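PDB 1YB4: tartronic semialdehyde reductase from Salmonella typhimurium, which catalyses the reversible reduction of tartronate semialdehyde (2-hydroxy-3-oxopropanoate) to (R)-glycerate with NADPH or NADH as the hydride donor. Local coordinates for residues Val201-Arg204 and Gln205-Gly209; Ser275-Asp278 and His279-Val283. All blocks are in the same frame, centred on the assembly; numbering follows the deposited sequence.

Contact 1 (Val201-Arg204 and Gln205-Gly209); sequences VRVR and QALMG
V203 and L207, one helical turn apart, lie side by side and point the same way, CG1 of V203 coming within 3.4 Å of CD1 of L207. That methyl of V203 is the one anti to the backbone N (chi1 -175°), which carries it along the helix toward L207, while CG2 stands beside the N. CD1 of L207 also lies 3.0 Å from O of V203, a close approach to the carbonyl that accepts the L207 N-H. The latter hydrogen bond, L207 N to V203 O at 2.8 Å, is nearly straight. A206 N donates to R202 O (2.8 Å) and Q205 N to V201 O (2.9 Å), both more bent, in the ladder of i+4 N-H to i C=O bonds of the alpha-helix 200-207. This short helix belongs to the all-helical C-terminal part of the HIBADH-type fold and lies between a second subunit and helix 215-225 of its own chain. V203, A206 and L207 pack on A174 and C171 of the second subunit, so the apolar ridge is part of the subunit interface; R204 and M208 turn to helix 215-225, as does L207 against L217. R204 leaves the helix as an extended chain from CG to NE and crosses the bent side chain of Q205 obliquely, guanidinium and amide planes 64° apart. OE1 of Q205 comes to the guanidinium edge, near its plane, but NH1 of R204 is 3.9 Å from it, too far for a hydrogen bond. The arginine is gripped instead by carbonyls of helix 215-225: NH2 donates to O of E218 and NE, weakly, to O of L217. Next along the chain, the selenomethionine M208 bends at chi2 and chi3, its CB 3.5 Å from O of R204.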
ATOM      1  N   VAL A 201     -14.801 -11.963  19.743  1.00 35.01           N
ATOM      2  CA  VAL A 201     -15.143 -13.368  19.871  1.00 32.00           C
ATOM      3  C   VAL A 201     -16.359 -13.660  19.010  1.00 31.78           C
ATOM      4  O   VAL A 201     -16.389 -14.641  18.276  1.00 29.04           O
ATOM      5  CB  VAL A 201     -15.471 -13.737  21.312  1.00 35.01           C
ATOM      6  CG1 VAL A 201     -15.622 -15.252  21.419  1.00 31.59           C
ATOM      7  CG2 VAL A 201     -14.384 -13.211  22.254  1.00 33.01           C
ATOM      8  N   ARG A 202     -17.350 -12.779  19.107  1.00 34.63           N
ATOM      9  CA  ARG A 202     -18.602 -12.872  18.340  1.00 35.77           C
ATOM     10  C   ARG A 202     -18.447 -12.854  16.807  1.00 34.65           C
ATOM     11  O   ARG A 202     -18.911 -13.771  16.103  1.00 31.86           O
ATOM     12  CB  ARG A 202     -19.525 -11.718  18.742  1.00 39.67           C
ATOM     13  CG  ARG A 202     -20.616 -12.107  19.707  1.00 45.36           C
ATOM     14  CD  ARG A 202     -20.044 -12.710  20.958  1.00 47.72           C
ATOM     15  NE  ARG A 202     -20.856 -13.845  21.366  1.00 54.46           N
ATOM     16  CZ  ARG A 202     -22.124 -13.761  21.756  1.00 56.16           C
ATOM     17  NH1 ARG A 202     -22.741 -12.583  21.800  1.00 53.40           N
ATOM     18  NH2 ARG A 202     -22.777 -14.869  22.091  1.00 57.87           N
ATOM     19  N   VAL A 203     -17.815 -11.783  16.313  1.00 34.17           N
ATOM     20  CA  VAL A 203     -17.572 -11.570  14.890  1.00 30.20           C
ATOM     21  C   VAL A 203     -16.834 -12.774  14.350  1.00 29.57           C
ATOM     22  O   VAL A 203     -17.199 -13.326  13.316  1.00 31.57           O
ATOM     23  CB  VAL A 203     -16.703 -10.300  14.644  1.00 31.07           C
ATOM     24  CG1 VAL A 203     -16.573 -10.036  13.143  1.00 27.51           C
ATOM     25  CG2 VAL A 203     -17.300  -9.097  15.366  1.00 27.03           C
ATOM     26  N   ARG A 204     -15.782 -13.171  15.055  1.00 30.62           N
ATOM     27  CA  ARG A 204     -14.996 -14.324  14.653  1.00 32.10           C
ATOM     28  C   ARG A 204     -15.922 -15.529  14.548  1.00 34.14           C
ATOM     29  O   ARG A 204     -15.875 -16.289  13.564  1.00 32.34           O
ATOM     30  CB  ARG A 204     -13.895 -14.605  15.682  1.00 31.22           C
ATOM     31  CG  ARG A 204     -13.263 -15.981  15.555  1.00 26.99           C
ATOM     32  CD  ARG A 204     -12.124 -16.131  16.539  1.00 29.98           C
ATOM     33  NE  ARG A 204     -11.546 -17.471  16.555  1.00 30.05           N
ATOM     34  CZ  ARG A 204     -12.209 -18.570  16.917  1.00 34.00           C
ATOM     35  NH1 ARG A 204     -13.482 -18.491  17.287  1.00 35.10           N
ATOM     36  NH2 ARG A 204     -11.589 -19.747  16.946  1.00 31.29           N
ATOM     37  N   GLN A 205     -16.779 -15.680  15.556  1.00 34.59           N
ATOM     38  CA  GLN A 205     -17.707 -16.795  15.594  1.00 37.25           C
ATOM     39  C   GLN A 205     -18.622 -16.786  14.381  1.00 36.31           C
ATOM     40  O   GLN A 205     -18.893 -17.830  13.786  1.00 32.37           O
ATOM     41  CB  GLN A 205     -18.540 -16.753  16.870  1.00 42.98           C
ATOM     42  CG  GLN A 205     -19.218 -18.070  17.157  1.00 50.13           C
ATOM     43  CD  GLN A 205     -18.207 -19.209  17.220  1.00 55.55           C
ATOM     44  OE1 GLN A 205     -17.256 -19.167  18.012  1.00 57.96           O
ATOM     45  NE2 GLN A 205     -18.405 -20.234  16.386  1.00 56.81           N
ATOM     46  N   ALA A 206     -19.095 -15.601  14.015  1.00 35.56           N
ATOM     47  CA  ALA A 206     -19.977 -15.476  12.863  1.00 38.08           C
ATOM     48  C   ALA A 206     -19.251 -15.794  11.557  1.00 38.49           C
ATOM     49  O   ALA A 206     -19.632 -16.720  10.835  1.00 37.65           O
ATOM     50  CB  ALA A 206     -20.571 -14.072  12.804  1.00 35.35           C
ATOM     51  N   LEU A 207     -18.201 -15.026  11.270  1.00 39.45           N
ATOM     52  CA  LEU A 207     -17.427 -15.184  10.045  1.00 41.54           C
ATOM     53  C   LEU A 207     -16.953 -16.603   9.817  1.00 42.83           C
ATOM     54  O   LEU A 207     -16.568 -16.972   8.713  1.00 42.12           O
ATOM     55  CB  LEU A 207     -16.229 -14.231  10.058  1.00 43.96           C
ATOM     56  CG  LEU A 207     -16.482 -12.756   9.717  1.00 42.82           C
ATOM     57  CD1 LEU A 207     -17.545 -12.164  10.621  1.00 42.31           C
ATOM     58  CD2 LEU A 207     -15.193 -11.997   9.867  1.00 40.67           C
HETATM   59  N   MSE A 208     -16.990 -17.399  10.872  1.00 48.09           N
HETATM   60  CA  MSE A 208     -16.565 -18.784  10.783  1.00 51.87           C
HETATM   61  C   MSE A 208     -17.468 -19.573   9.840  1.00 50.95           C
HETATM   62  O   MSE A 208     -17.019 -20.530   9.205  1.00 50.52           O
HETATM   63  CB  MSE A 208     -16.580 -19.434  12.166  1.00 58.01           C
HETATM   64  CG  MSE A 208     -15.470 -20.450  12.367  1.00 65.41           C
HETATM   65 SE   MSE A 208     -13.726 -19.600  12.373  1.00 78.40          SE
HETATM   66  CE  MSE A 208     -13.435 -19.426  10.475  1.00 68.81           C
ATOM     67  N   GLY A 209     -18.735 -19.167   9.744  1.00 50.02           N
ATOM     68  CA  GLY A 209     -19.676 -19.864   8.881  1.00 51.97           C
ATOM     69  C   GLY A 209     -20.051 -19.125   7.607  1.00 52.51           C
ATOM     70  O   GLY A 209     -21.204 -18.716   7.437  1.00 54.26           O
TER

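Contact 2 (Ser275-Asp278 and His279-Val283); sequences SQLD and HSAMV
D278 grips S280 through a single carboxylate oxygen. OG of S280 donates to OD2 of D278 at a very short 2.4 Å, and S280 N, whose position is less sure, lies 3.1 Å from the same OD2. The second bond, side-chain oxygen to the N-H two residues on, is consistent with an Asx turn at the start of the short 3-10 turn 279-281 that leads toward helix 283-290. OG of S280 reaches the carboxylate because it is tucked between its own backbone N and carbonyl carbon (chi1 57°), while CG of D278, anti to its backbone N (chi1 -178°), stands beside the carbonyl carbon, on the side of the residues that follow. The backbone closes the turn with A281 N to D278 O at 2.5 Å, the donor tilted 30° from the carbonyl plane. CB of A281 points back at the preceding residues and meets CB of L277 at 3.7 Å. The H279 ring crosses the D278 carboxylate with the two planes steeply inclined, and presents its CD2 edge to OD2 of D278, which lies in the ring plane, 3.8 Å from CD2. Further out, R223 makes a salt bridge to the same OD2, so this buried oxygen answers a cation as well as the serine; the charge would be expected to hold the carboxylate ionised. The histidine is positioned by its own neighbours, ND1 of H279 hydrogen-bonding to ND1 of H238, with the rings of F233, H220 and H238 meeting it. Backbone bonds tie H279 to the loop at F233 and L277 to the start of helix 235-251 at I235, and the remaining carboxylate oxygen, OD1 of D278, takes a weak hydrogen bond from F233 N.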
ATOM      1  N   SER A 275       9.450  -9.115  17.112  1.00 30.76           N
ATOM      2  CA  SER A 275      10.280  -9.996  16.300  1.00 29.52           C
ATOM      3  C   SER A 275      10.290 -11.445  16.757  1.00 32.44           C
ATOM      4  O   SER A 275      10.325 -12.371  15.935  1.00 33.12           O
ATOM      5  CB  SER A 275      11.722  -9.497  16.270  1.00 27.58           C
ATOM      6  OG  SER A 275      11.824  -8.285  15.561  1.00 29.79           O
ATOM      7  N   GLN A 276      10.263 -11.630  18.072  1.00 33.30           N
ATOM      8  CA  GLN A 276      10.333 -12.953  18.674  1.00 33.03           C
ATOM      9  C   GLN A 276       9.008 -13.586  19.046  1.00 33.83           C
ATOM     10  O   GLN A 276       8.981 -14.615  19.711  1.00 35.04           O
ATOM     11  CB  GLN A 276      11.237 -12.893  19.911  1.00 35.63           C
ATOM     12  CG  GLN A 276      12.716 -12.715  19.577  1.00 34.78           C
ATOM     13  CD  GLN A 276      13.181 -13.764  18.587  1.00 37.36           C
ATOM     14  OE1 GLN A 276      12.828 -14.946  18.711  1.00 39.61           O
ATOM     15  NE2 GLN A 276      13.970 -13.348  17.600  1.00 35.70           N
ATOM     16  N   LEU A 277       7.913 -12.983  18.609  1.00 33.74           N
ATOM     17  CA  LEU A 277       6.595 -13.501  18.924  1.00 33.16           C
ATOM     18  C   LEU A 277       6.005 -14.253  17.739  1.00 34.03           C
ATOM     19  O   LEU A 277       6.571 -14.251  16.641  1.00 33.53           O
ATOM     20  CB  LEU A 277       5.684 -12.345  19.320  1.00 33.19           C
ATOM     21  CG  LEU A 277       6.309 -11.422  20.375  1.00 35.26           C
ATOM     22  CD1 LEU A 277       5.541 -10.115  20.431  1.00 36.77           C
ATOM     23  CD2 LEU A 277       6.316 -12.111  21.733  1.00 32.97           C
ATOM     24  N   ASP A 278       4.879 -14.916  17.988  1.00 33.45           N
ATOM     25  CA  ASP A 278       4.163 -15.673  16.971  1.00 34.06           C
ATOM     26  C   ASP A 278       3.657 -14.679  15.926  1.00 34.42           C
ATOM     27  O   ASP A 278       3.178 -13.607  16.282  1.00 33.09           O
ATOM     28  CB  ASP A 278       2.979 -16.392  17.604  1.00 33.38           C
ATOM     29  CG  ASP A 278       2.227 -17.238  16.615  1.00 36.34           C
ATOM     30  OD1 ASP A 278       2.812 -18.225  16.126  1.00 39.92           O
ATOM     31  OD2 ASP A 278       1.054 -16.918  16.318  1.00 37.19           O
ATOM     32  N   HIS A 279       3.743 -15.024  14.642  1.00 33.52           N
ATOM     33  CA  HIS A 279       3.303 -14.079  13.629  1.00 33.97           C
ATOM     34  C   HIS A 279       1.854 -13.632  13.781  1.00 36.18           C
ATOM     35  O   HIS A 279       1.379 -12.767  13.030  1.00 35.80           O
ATOM     36  CB  HIS A 279       3.568 -14.613  12.216  1.00 35.07           C
ATOM     37  CG  HIS A 279       3.052 -15.994  11.967  1.00 35.22           C
ATOM     38  ND1 HIS A 279       3.258 -16.654  10.776  1.00 33.74           N
ATOM     39  CD2 HIS A 279       2.301 -16.821  12.730  1.00 34.57           C
ATOM     40  CE1 HIS A 279       2.651 -17.826  10.811  1.00 33.11           C
ATOM     41  NE2 HIS A 279       2.062 -17.953  11.986  1.00 35.71           N
ATOM     42  N   SER A 280       1.150 -14.205  14.756  1.00 33.44           N
ATOM     43  CA  SER A 280      -0.224 -13.802  15.011  1.00 31.61           C
ATOM     44  C   SER A 280      -0.111 -12.456  15.729  1.00 29.43           C
ATOM     45  O   SER A 280      -1.077 -11.701  15.840  1.00 31.56           O
ATOM     46  CB  SER A 280      -0.943 -14.832  15.895  1.00 34.50           C
ATOM     47  OG  SER A 280      -0.263 -15.021  17.125  1.00 38.42           O
ATOM     48  N   ALA A 281       1.094 -12.161  16.200  1.00 25.96           N
ATOM     49  CA  ALA A 281       1.380 -10.908  16.881  1.00 26.63           C
ATOM     50  C   ALA A 281       1.241  -9.722  15.916  1.00 28.98           C
ATOM     51  O   ALA A 281       1.328  -8.552  16.309  1.00 29.02           O
ATOM     52  CB  ALA A 281       2.775 -10.954  17.452  1.00 26.61           C
HETATM   53  N   MSE A 282       1.046 -10.050  14.647  1.00 28.59           N
HETATM   54  CA  MSE A 282       0.854  -9.068  13.594  1.00 31.20           C
HETATM   55  C   MSE A 282      -0.179  -8.041  14.016  1.00 30.67           C
HETATM   56  O   MSE A 282      -0.010  -6.850  13.782  1.00 32.53           O
HETATM   57  CB  MSE A 282       0.365  -9.779  12.324  1.00 37.76           C
HETATM   58  CG  MSE A 282      -0.264  -8.891  11.260  1.00 42.97           C
HETATM   59 SE   MSE A 282       1.028  -7.786  10.359  1.00 56.35          SE
HETATM   60  CE  MSE A 282       0.542  -6.109  11.094  1.00 53.78           C
ATOM     61  N   VAL A 283      -1.247  -8.520  14.649  1.00 29.93           N
ATOM     62  CA  VAL A 283      -2.356  -7.677  15.072  1.00 27.13           C
ATOM     63  C   VAL A 283      -1.926  -6.456  15.850  1.00 26.78           C
ATOM     64  O   VAL A 283      -2.570  -5.403  15.793  1.00 29.90           O
ATOM     65  CB  VAL A 283      -3.386  -8.496  15.906  1.00 27.01           C
ATOM     66  CG1 VAL A 283      -2.731  -9.030  17.162  1.00 25.27           C
ATOM     67  CG2 VAL A 283      -4.609  -7.639  16.237  1.00 23.69           C
TER

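In the fold
Contact 1 and contact 2 follow one another along the chain within the same helical C-terminal part of the protein, their centres 22 Å apart and their nearest atoms about 11 Å apart, without touching. Helix 215-225 joins them: it receives R204, L207 and M208 from 201-209, while its R223 and H220 meet the D278 to S280 turn of 275-283. Contact 1 lies at the periphery, its centre about 30 Å from the centre of the chain, against a second subunit. Contact 2 is deeper, its centre about 17 Å from the chain's centre, and clear of other chains; the H279 side chain is about 10 Å from that of K172, the predicted active-site lysine.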